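Local coordinates for cysteine desulfurase (Thermococcus onnurineus, PDB 5B87), which probably releases sulfur from L-cysteine with the help of pyridoxal 5'-phosphate, passing it to a sulfur carrier and leaving L-alanine, at residues I127-Y132 with L150-I155; L177-H182 with I206-A211; E192-G197 with K224-F229. All coordinates share one frame; numbering follows the deposited sequence.

All three contacts lie in or against the large mixed sheet of the pyridoxal-phosphate-binding fold. Interactions 1 and 2, with centres about 11 Å apart, each pair two parallel strands; strands 126-129 and 177-181 are neighbours, and Thr-129 OG1 reaches Ala-179 O at 2.6 Å. Interaction 3, its centre about 8 Å from that of interaction 2, packs helix 193-203, the crossover between strands 177-181 and 206-210, against the loop leading into strand 229-233. Interaction 1 closes before the other two begin, whereas the segments of interactions 2 and 3 alternate along the chain. Interaction 1 holds 151-154, an outermost strand, while interaction 2, further into the sheet, carries the aspartate that meets the cofactor's pyridine nitrogen.

Interaction 1. Residues I127-Y132 with L150-I155; sequences IVTTPY and LKLEFI
With OG1 of Thr-129 anti to the backbone N (chi1 -164°), its CG2 falls between N and the carbonyl carbon and meets the Phe-154 ring at CD1, 3.4 Å away. The two side chains lie alongside each other, pointing the same way, and OG1 is turned to Ala-179 O on the next strand. The edge of the Phe-154 ring takes Thr-130 O near its plane, 3.6 Å from CD1. On the same face Leu-152, its CG anti to the backbone N (chi1 178°), brings CD1 to within 3.7 Å of Ile-127 CG2. Strands 126-129 and 151-154 run parallel, with bridges Ile-127/Leu-152, Val-128/Glu-153 and Thr-129/Phe-154, in a beta-alpha-beta unit whose helix 139-148 touches Leu-150 and Leu-152. Four backbone hydrogen bonds join them: Ile-127 N to Lys-151 O, Glu-153 N to Ile-127 O, Thr-129 N to Glu-153 O, the least straight, and Ile-155 N to Thr-129 O. On the other face Val-128 CG2 meets Ile-155 CG2 at 3.7 Å. Past the strand, Thr-130 OG1 accepts from Tyr-132 N at 3.1 Å in an ST turn and also bonds Glu-133. Pro-131 CG sits 3.6 Å above the plane of the Tyr-132 ring, over its centre. Strand 151-154 ends the sheet within this chain, and Phe-154 packs on Leu-272 of the second subunit.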
loop_
_atom_site.group_PDB
_atom_site.type_symbol
_atom_site.label_atom_id
_atom_site.label_comp_id
_atom_site.label_asym_id
_atom_site.label_seq_id
_atom_site.Cartn_x
_atom_site.Cartn_y
_atom_site.Cartn_z
ATOM N N ILE B 127 -6.049 -27.353 -4.546
ATOM C CA ILE B 127 -5.872 -26.102 -5.202
ATOM C C ILE B 127 -5.195 -26.467 -6.469
ATOM O O ILE B 127 -4.250 -27.242 -6.449
ATOM C CB ILE B 127 -4.990 -25.153 -4.378
ATOM C CG1 ILE B 127 -5.721 -24.757 -3.113
ATOM C CG2 ILE B 127 -4.717 -23.855 -5.124
ATOM C CD1 ILE B 127 -4.835 -24.007 -2.153
ATOM N N VAL B 128 -5.697 -25.935 -7.575
ATOM C CA VAL B 128 -4.951 -26.031 -8.813
ATOM C C VAL B 128 -4.569 -24.669 -9.432
ATOM O O VAL B 128 -5.366 -23.719 -9.481
ATOM C CB VAL B 128 -5.588 -26.985 -9.828
ATOM C CG1 VAL B 128 -6.835 -27.664 -9.291
ATOM C CG2 VAL B 128 -5.830 -26.333 -11.176
ATOM N N THR B 129 -3.330 -24.630 -9.914
ATOM C CA THR B 129 -2.765 -23.492 -10.570
ATOM C C THR B 129 -2.026 -23.926 -11.875
ATOM O O THR B 129 -2.086 -25.090 -12.288
ATOM C CB THR B 129 -1.885 -22.705 -9.590
ATOM O OG1 THR B 129 -1.653 -21.415 -10.158
ATOM C CG2 THR B 129 -0.533 -23.388 -9.308
ATOM N N THR B 130 -1.339 -22.989 -12.487
ATOM C CA THR B 130 -0.587 -23.285 -13.666
ATOM C C THR B 130 0.843 -23.446 -13.229
ATOM O O THR B 130 1.188 -23.037 -12.154
ATOM C CB THR B 130 -0.736 -22.223 -14.769
ATOM O OG1 THR B 130 0.298 -21.256 -14.681
ATOM C CG2 THR B 130 -2.037 -21.538 -14.685
ATOM N N PRO B 131 1.678 -24.071 -14.136
ATOM C CA PRO B 131 3.062 -24.200 -13.695
ATOM C C PRO B 131 3.885 -23.004 -14.039
ATOM O O PRO B 131 5.064 -23.005 -13.813
ATOM C CB PRO B 131 3.569 -25.343 -14.526
ATOM C CG PRO B 131 2.968 -25.107 -15.829
ATOM C CD PRO B 131 1.573 -24.761 -15.493
ATOM N N TYR B 132 3.260 -21.990 -14.572
ATOM C CA TYR B 132 3.994 -20.825 -14.968
ATOM C C TYR B 132 3.884 -19.619 -14.069
ATOM O O TYR B 132 4.440 -18.606 -14.368
ATOM C CB TYR B 132 3.489 -20.396 -16.321
ATOM C CG TYR B 132 3.359 -21.480 -17.325
ATOM C CD1 TYR B 132 4.473 -22.060 -17.872
ATOM C CD2 TYR B 132 2.121 -21.895 -17.769
ATOM C CE1 TYR B 132 4.359 -23.034 -18.817
ATOM C CE2 TYR B 132 2.006 -22.870 -18.712
ATOM C CZ TYR B 132 3.137 -23.431 -19.229
ATOM O OH TYR B 132 3.061 -24.392 -20.170
ATOM N N LEU B 150 -3.139 -29.469 2.141
ATOM C CA LEU B 150 -3.905 -29.488 0.876
ATOM C C LEU B 150 -3.052 -30.105 -0.193
ATOM O O LEU B 150 -1.845 -30.276 -0.014
ATOM C CB LEU B 150 -4.271 -28.070 0.437
ATOM C CG LEU B 150 -5.325 -27.220 1.187
ATOM C CD1 LEU B 150 -5.914 -27.907 2.415
ATOM C CD2 LEU B 150 -4.769 -25.847 1.530
ATOM N N LYS B 151 -3.694 -30.460 -1.302
ATOM C CA LYS B 151 -2.990 -30.813 -2.517
ATOM C C LYS B 151 -2.915 -29.592 -3.438
ATOM O O LYS B 151 -3.914 -28.948 -3.732
ATOM C CB LYS B 151 -3.674 -31.970 -3.249
ATOM C CG LYS B 151 -3.374 -33.352 -2.657
ATOM C CD LYS B 151 -4.396 -33.797 -1.626
ATOM C CE LYS B 151 -5.699 -34.237 -2.288
ATOM N NZ LYS B 151 -5.528 -35.396 -3.206
ATOM N N LEU B 152 -1.711 -29.297 -3.902
ATOM C CA LEU B 152 -1.493 -28.265 -4.869
ATOM C C LEU B 152 -1.023 -28.960 -6.140
ATOM O O LEU B 152 0.095 -29.478 -6.197
ATOM C CB LEU B 152 -0.481 -27.269 -4.333
ATOM C CG LEU B 152 -0.100 -26.125 -5.259
ATOM C CD1 LEU B 152 -1.342 -25.364 -5.694
ATOM C CD2 LEU B 152 0.899 -25.217 -4.554
ATOM N N GLU B 153 -1.903 -28.960 -7.133
ATOM C CA GLU B 153 -1.659 -29.579 -8.437
ATOM C C GLU B 153 -1.581 -28.554 -9.592
ATOM O O GLU B 153 -2.296 -27.585 -9.647
ATOM C CB GLU B 153 -2.725 -30.640 -8.705
ATOM C CG GLU B 153 -2.544 -31.862 -7.789
ATOM C CD GLU B 153 -3.669 -32.893 -7.870
ATOM O OE1 GLU B 153 -4.226 -33.087 -8.979
ATOM O OE2 GLU B 153 -3.963 -33.525 -6.816
ATOM N N PHE B 154 -0.669 -28.803 -10.502
ATOM C CA PHE B 154 -0.393 -27.897 -11.563
ATOM C C PHE B 154 -0.929 -28.472 -12.822
ATOM O O PHE B 154 -0.574 -29.606 -13.154
ATOM C CB PHE B 154 1.097 -27.713 -11.671
ATOM C CG PHE B 154 1.697 -27.249 -10.400
ATOM C CD1 PHE B 154 1.689 -25.893 -10.092
ATOM C CD2 PHE B 154 2.181 -28.168 -9.469
ATOM C CE1 PHE B 154 2.227 -25.444 -8.914
ATOM C CE2 PHE B 154 2.697 -27.732 -8.274
ATOM C CZ PHE B 154 2.711 -26.366 -7.991
ATOM N N ILE B 155 -1.738 -27.713 -13.543
ATOM C CA ILE B 155 -2.235 -28.188 -14.800
ATOM C C ILE B 155 -1.017 -28.248 -15.688
ATOM O O ILE B 155 -0.066 -27.546 -15.473
ATOM C CB ILE B 155 -3.457 -27.403 -15.388
ATOM C CG1 ILE B 155 -3.156 -26.680 -16.679
ATOM C CG2 ILE B 155 -4.123 -26.470 -14.407
ATOM C CD1 ILE B 155 -3.563 -27.487 -17.871
#

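Interaction 2. Residues L177-H182 with I206-A211; sequences LVAVQH and IFVVDA. With PLP (pyridoxal-5'-phosphate), chain E.
Asp-210 runs from the strand pair to the cofactor: its CB lies 3.8 Å from Gln-181 CA; CG, anti to the backbone N (chi1 167°), carries the carboxylate toward the pyridine ring and lies 3.3 Å from PLP N1; and OD2 reaches PLP N1 at 2.6 Å. OD1 accepts from the backbone N of Ala-212, a hydrogen bond that helps hold the carboxylate's rotation. A carboxylate so close to N1 is likely to favour a protonated pyridine nitrogen, as in other enzymes of this fold. An asparagine here would probably leave N1 facing a neutral amide, without the negative partner that favours its protonation. Strands 177-181 and 206-210 run parallel in a beta-alpha-beta unit, connected by helix 193-203, and Asp-210 stands at the C-terminal end of strand 206-210, where parallel alpha/beta sheets commonly place their ligands. Five backbone bonds tie the strands. The first, Val-178 N to Ile-206 O, is the straightest at 176°; in the bond from Asp-210 N, the donor stands above the carbonyl plane of Val-180, and His-182 N is likewise tilted from that of Asp-210. On the face away from Asp-210, Val-178 CB meets the edge of the Phe-207 ring at CD1, 4.0 Å, while Val-180 CG2 touches CE1 of that ring at 3.7 Å; Leu-196 and Ala-200 of helix 193-203 add to this packing. On the Asp-210 face, Leu-177 CD2 rests on Val-208 CG1 at 3.7 Å, and Leu-177 CD1 lies against Ile-206 CG1, closer than usual contact, so its exact fit is doubtful.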
loop_
_atom_site.group_PDB
_atom_site.type_symbol
_atom_site.label_atom_id
_atom_site.label_comp_id
_atom_site.label_asym_id
_atom_site.label_seq_id
_atom_site.Cartn_x
_atom_site.Cartn_y
_atom_site.Cartn_z
ATOM N N LEU B 177 -10.362 -24.613 -5.291
ATOM C CA LEU B 177 -9.927 -23.300 -5.800
ATOM C C LEU B 177 -8.978 -23.453 -6.984
ATOM O O LEU B 177 -8.129 -24.336 -6.998
ATOM C CB LEU B 177 -9.243 -22.520 -4.675
ATOM C CG LEU B 177 -8.911 -21.057 -4.975
ATOM C CD1 LEU B 177 -9.072 -20.210 -3.723
ATOM C CD2 LEU B 177 -7.502 -20.891 -5.485
ATOM N N VAL B 178 -9.158 -22.610 -7.982
ATOM C CA VAL B 178 -8.249 -22.521 -9.125
ATOM C C VAL B 178 -7.688 -21.092 -9.238
ATOM O O VAL B 178 -8.432 -20.146 -9.191
ATOM C CB VAL B 178 -8.983 -22.894 -10.402
ATOM C CG1 VAL B 178 -8.037 -22.900 -11.585
ATOM C CG2 VAL B 178 -9.616 -24.255 -10.234
ATOM N N ALA B 179 -6.385 -20.966 -9.364
ATOM C CA ALA B 179 -5.704 -19.680 -9.365
ATOM C C ALA B 179 -4.854 -19.682 -10.635
ATOM O O ALA B 179 -4.017 -20.586 -10.804
ATOM C CB ALA B 179 -4.833 -19.519 -8.128
ATOM N N VAL B 180 -5.121 -18.730 -11.548
ATOM C CA VAL B 180 -4.367 -18.637 -12.776
ATOM C C VAL B 180 -4.059 -17.221 -13.198
ATOM O O VAL B 180 -4.880 -16.331 -13.106
ATOM C CB VAL B 180 -5.029 -19.328 -13.992
ATOM C CG1 VAL B 180 -5.215 -20.836 -13.738
ATOM C CG2 VAL B 180 -6.350 -18.671 -14.377
ATOM N N GLN B 181 -2.906 -17.086 -13.804
ATOM C CA GLN B 181 -2.458 -15.857 -14.368
ATOM C C GLN B 181 -3.130 -15.675 -15.748
ATOM O O GLN B 181 -3.355 -16.620 -16.448
ATOM C CB GLN B 181 -0.943 -15.887 -14.494
ATOM C CG GLN B 181 -0.454 -16.733 -15.647
ATOM C CD GLN B 181 1.023 -17.011 -15.663
ATOM O OE1 GLN B 181 1.737 -16.666 -14.768
ATOM N NE2 GLN B 181 1.475 -17.644 -16.702
ATOM N N HIS B 182 -3.457 -14.447 -16.107
ATOM C CA HIS B 182 -4.072 -14.145 -17.379
ATOM C C HIS B 182 -2.948 -14.198 -18.383
ATOM O O HIS B 182 -3.038 -14.861 -19.363
ATOM C CB HIS B 182 -4.792 -12.815 -17.320
ATOM C CG HIS B 182 -5.633 -12.523 -18.514
ATOM N ND1 HIS B 182 -6.484 -11.453 -18.569
ATOM C CD2 HIS B 182 -5.759 -13.158 -19.692
ATOM C CE1 HIS B 182 -7.085 -11.429 -19.733
ATOM N NE2 HIS B 182 -6.667 -12.459 -20.430
ATOM N N ILE B 206 -13.663 -22.208 -6.913
ATOM C CA ILE B 206 -13.492 -20.776 -6.908
ATOM C C ILE B 206 -12.355 -20.431 -7.872
ATOM O O ILE B 206 -11.341 -21.088 -7.899
ATOM C CB ILE B 206 -13.436 -20.121 -5.518
ATOM C CG1 ILE B 206 -12.044 -19.714 -5.135
ATOM C CG2 ILE B 206 -14.019 -20.994 -4.441
ATOM C CD1 ILE B 206 -12.044 -18.413 -4.415
ATOM N N PHE B 207 -12.576 -19.395 -8.659
ATOM C CA PHE B 207 -11.662 -18.964 -9.674
ATOM C C PHE B 207 -11.029 -17.610 -9.410
ATOM O O PHE B 207 -11.693 -16.633 -9.325
ATOM C CB PHE B 207 -12.423 -18.984 -10.982
ATOM C CG PHE B 207 -11.578 -18.925 -12.196
ATOM C CD1 PHE B 207 -10.547 -19.802 -12.394
ATOM C CD2 PHE B 207 -11.843 -17.996 -13.159
ATOM C CE1 PHE B 207 -9.799 -19.734 -13.530
ATOM C CE2 PHE B 207 -11.090 -17.920 -14.287
ATOM C CZ PHE B 207 -10.074 -18.790 -14.478
ATOM N N VAL B 208 -9.721 -17.595 -9.270
ATOM C CA VAL B 208 -8.963 -16.430 -9.043
ATOM C C VAL B 208 -8.025 -16.213 -10.230
ATOM O O VAL B 208 -7.308 -17.140 -10.661
ATOM C CB VAL B 208 -8.264 -16.354 -7.648
ATOM C CG1 VAL B 208 -8.553 -17.518 -6.735
ATOM C CG2 VAL B 208 -6.804 -15.969 -7.701
ATOM N N VAL B 209 -8.005 -14.970 -10.695
ATOM C CA VAL B 209 -7.189 -14.545 -11.832
ATOM C C VAL B 209 -6.144 -13.492 -11.441
ATOM O O VAL B 209 -6.455 -12.474 -10.762
ATOM C CB VAL B 209 -8.082 -13.978 -12.953
ATOM C CG1 VAL B 209 -7.265 -13.725 -14.203
ATOM C CG2 VAL B 209 -9.212 -14.957 -13.241
ATOM N N ASP B 210 -4.918 -13.741 -11.843
ATOM C CA ASP B 210 -3.821 -12.840 -11.606
ATOM C C ASP B 210 -3.675 -12.128 -12.905
ATOM O O ASP B 210 -3.149 -12.661 -13.814
ATOM C CB ASP B 210 -2.557 -13.595 -11.263
ATOM C CG ASP B 210 -1.324 -12.737 -11.307
ATOM O OD1 ASP B 210 -1.419 -11.558 -11.528
ATOM O OD2 ASP B 210 -0.249 -13.262 -11.132
ATOM N N ALA B 211 -4.186 -10.918 -12.969
ATOM C CA ALA B 211 -4.206 -10.120 -14.159
ATOM C C ALA B 211 -3.206 -9.010 -14.116
ATOM O O ALA B 211 -3.440 -7.943 -14.586
ATOM C CB ALA B 211 -5.588 -9.553 -14.317
HETATM N N1 PLP E . 1.801 -11.604 -11.311
HETATM C C2 PLP E . 2.418 -11.354 -12.444
HETATM C C2A PLP E . 2.129 -12.206 -13.658
HETATM C C3 PLP E . 3.351 -10.301 -12.540
HETATM O O3 PLP E . 4.040 -10.032 -13.719
HETATM C C4 PLP E . 3.661 -9.493 -11.448
HETATM C C4A PLP E . 4.700 -8.381 -11.658
HETATM C C5 PLP E . 3.024 -9.759 -10.302
HETATM C C6 PLP E . 2.121 -10.794 -10.258
HETATM C C5A PLP E . 3.361 -8.939 -9.109
HETATM O O4P PLP E . 2.897 -7.588 -9.266
HETATM P P PLP E . 3.407 -6.583 -8.056
HETATM O O1P PLP E . 2.842 -5.255 -8.463
HETATM O O2P PLP E . 4.912 -6.512 -8.109
HETATM O O3P PLP E . 2.870 -7.188 -6.773
#

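Interaction 3. Residues E192-G197 with K224-F229; sequences EVEELG and KLHADF
Lys-224 opens the contact with its carbonyl oxygen, which the extended Glu-194 passes with CG at 3.0 Å, an unusually close contact, not a bond, and doubtful in detail. The aliphatic part of the lysine crosses Glu-194, Lys-224 CG lying 4.1 Å from OE1, while NZ bends away to a salt bridge with Glu-219. Leu-225 follows on the buried side, and its CG meets Val-193 CG2 at 3.5 Å, a closeness also doubtful. Its carbonyl O stands 3.9 Å from Gly-197 CA; a side chain on the glycine would clash with this oxygen and with His-226 CB, and its absence lets the loop come close. His-226 CB lies 3.7 Å from Gly-197 O. With CG anti to the carbonyl carbon (chi1 -60°), its ring turns an edge to Glu-194 O, 3.7 Å from ND1, too far for a bond. After Ala-227 the chain leaves the helix: Asp-228 OD2 accepts a hydrogen bond from Phe-207 N, OD1 forms a salt bridge with Arg-250, and Phe-229 begins the next strand. The loop thus lies against the first turn of helix 193-203 and leads into strand 229-233, which runs beside strand 206-210 and packs Phe-229 on helix 106-117.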
loop_
_atom_site.group_PDB
_atom_site.type_symbol
_atom_site.label_atom_id
_atom_site.label_comp_id
_atom_site.label_asym_id
_atom_site.label_seq_id
_atom_site.Cartn_x
_atom_site.Cartn_y
_atom_site.Cartn_z
ATOM N N GLU B 192 -6.005 -19.098 -21.946
ATOM C CA GLU B 192 -7.399 -19.085 -22.262
ATOM C C GLU B 192 -8.177 -19.020 -20.958
ATOM O O GLU B 192 -8.755 -19.991 -20.531
ATOM C CB GLU B 192 -7.747 -20.351 -23.010
ATOM C CG GLU B 192 -7.369 -20.374 -24.477
ATOM C CD GLU B 192 -8.278 -19.519 -25.333
ATOM O OE1 GLU B 192 -9.433 -19.863 -25.554
ATOM O OE2 GLU B 192 -7.837 -18.469 -25.796
ATOM N N VAL B 193 -8.180 -17.861 -20.326
ATOM C CA VAL B 193 -8.856 -17.743 -19.057
ATOM C C VAL B 193 -10.374 -17.825 -19.089
ATOM O O VAL B 193 -10.934 -18.294 -18.160
ATOM C CB VAL B 193 -8.216 -16.747 -18.071
ATOM C CG1 VAL B 193 -6.981 -16.109 -18.619
ATOM C CG2 VAL B 193 -9.193 -15.799 -17.449
ATOM N N GLU B 194 -11.014 -17.412 -20.164
ATOM C CA GLU B 194 -12.418 -17.549 -20.256
ATOM C C GLU B 194 -12.838 -19.031 -20.245
ATOM O O GLU B 194 -13.714 -19.418 -19.474
ATOM C CB GLU B 194 -12.934 -16.890 -21.524
ATOM C CG GLU B 194 -14.419 -16.582 -21.421
ATOM C CD GLU B 194 -15.061 -16.169 -22.731
ATOM O OE1 GLU B 194 -14.351 -15.610 -23.602
ATOM O OE2 GLU B 194 -16.288 -16.384 -22.862
ATOM N N GLU B 195 -12.199 -19.855 -21.075
ATOM C CA GLU B 195 -12.423 -21.309 -21.012
ATOM C C GLU B 195 -12.117 -21.881 -19.622
ATOM O O GLU B 195 -12.937 -22.604 -19.041
ATOM C CB GLU B 195 -11.664 -22.035 -22.134
ATOM C CG GLU B 195 -12.095 -23.489 -22.423
ATOM C CD GLU B 195 -13.619 -23.757 -22.412
ATOM O OE1 GLU B 195 -14.049 -24.653 -21.640
ATOM O OE2 GLU B 195 -14.385 -23.084 -23.168
ATOM N N LEU B 196 -10.976 -21.531 -19.039
ATOM C CA LEU B 196 -10.646 -22.069 -17.705
ATOM C C LEU B 196 -11.681 -21.661 -16.651
ATOM O O LEU B 196 -11.979 -22.428 -15.739
ATOM C CB LEU B 196 -9.256 -21.645 -17.269
ATOM C CG LEU B 196 -8.120 -22.207 -18.124
ATOM C CD1 LEU B 196 -6.833 -21.405 -17.959
ATOM C CD2 LEU B 196 -7.876 -23.658 -17.741
ATOM N N GLY B 197 -12.252 -20.462 -16.808
ATOM C CA GLY B 197 -13.258 -19.968 -15.882
ATOM C C GLY B 197 -14.544 -20.721 -16.017
ATOM O O GLY B 197 -15.203 -20.967 -15.012
ATOM N N LYS B 224 -16.917 -11.780 -18.168
ATOM C CA LYS B 224 -16.401 -12.532 -19.282
ATOM C C LYS B 224 -15.420 -13.637 -18.795
ATOM O O LYS B 224 -15.474 -14.775 -19.259
ATOM C CB LYS B 224 -15.796 -11.567 -20.321
ATOM C CG LYS B 224 -15.542 -12.159 -21.705
ATOM C CD LYS B 224 -15.322 -11.094 -22.783
ATOM C CE LYS B 224 -16.609 -10.359 -23.171
ATOM N NZ LYS B 224 -16.388 -8.882 -23.248
ATOM N N LEU B 225 -14.584 -13.312 -17.814
ATOM C CA LEU B 225 -13.591 -14.235 -17.241
ATOM C C LEU B 225 -14.166 -15.220 -16.179
ATOM O O LEU B 225 -13.435 -16.087 -15.705
ATOM C CB LEU B 225 -12.420 -13.442 -16.607
ATOM C CG LEU B 225 -11.202 -12.971 -17.419
ATOM C CD1 LEU B 225 -11.439 -12.965 -18.926
ATOM C CD2 LEU B 225 -10.615 -11.657 -16.959
ATOM N N HIS B 226 -15.408 -15.091 -15.772
ATOM C CA HIS B 226 -15.957 -15.944 -14.730
ATOM C C HIS B 226 -15.130 -15.891 -13.451
ATOM O O HIS B 226 -14.997 -16.869 -12.755
ATOM C CB HIS B 226 -16.085 -17.387 -15.172
ATOM C CG HIS B 226 -16.957 -17.573 -16.353
ATOM N ND1 HIS B 226 -16.467 -17.953 -17.576
ATOM C CD2 HIS B 226 -18.282 -17.407 -16.512
ATOM C CE1 HIS B 226 -17.460 -18.021 -18.433
ATOM N NE2 HIS B 226 -18.570 -17.688 -17.813
ATOM N N ALA B 227 -14.583 -14.732 -13.151
ATOM C CA ALA B 227 -13.764 -14.574 -11.978
ATOM C C ALA B 227 -14.508 -14.400 -10.662
ATOM O O ALA B 227 -15.492 -13.734 -10.615
ATOM C CB ALA B 227 -12.805 -13.425 -12.186
ATOM N N ASP B 228 -13.998 -15.003 -9.602
ATOM C CA ASP B 228 -14.544 -14.868 -8.259
ATOM C C ASP B 228 -13.684 -13.830 -7.577
ATOM O O ASP B 228 -14.157 -12.993 -6.868
ATOM C CB ASP B 228 -14.557 -16.179 -7.536
ATOM C CG ASP B 228 -15.485 -17.141 -8.163
ATOM O OD1 ASP B 228 -16.589 -16.738 -8.490
ATOM O OD2 ASP B 228 -15.095 -18.281 -8.377
ATOM N N PHE B 229 -12.400 -13.891 -7.842
ATOM C CA PHE B 229 -11.470 -12.871 -7.419
ATOM C C PHE B 229 -10.544 -12.589 -8.586
ATOM O O PHE B 229 -10.312 -13.447 -9.414
ATOM C CB PHE B 229 -10.630 -13.314 -6.208
ATOM C CG PHE B 229 -11.424 -13.716 -5.006
ATOM C CD1 PHE B 229 -12.095 -14.952 -4.967
ATOM C CD2 PHE B 229 -11.431 -12.923 -3.875
ATOM C CE1 PHE B 229 -12.803 -15.328 -3.845
ATOM C CE2 PHE B 229 -12.123 -13.300 -2.732
ATOM C CZ PHE B 229 -12.828 -14.498 -2.725
#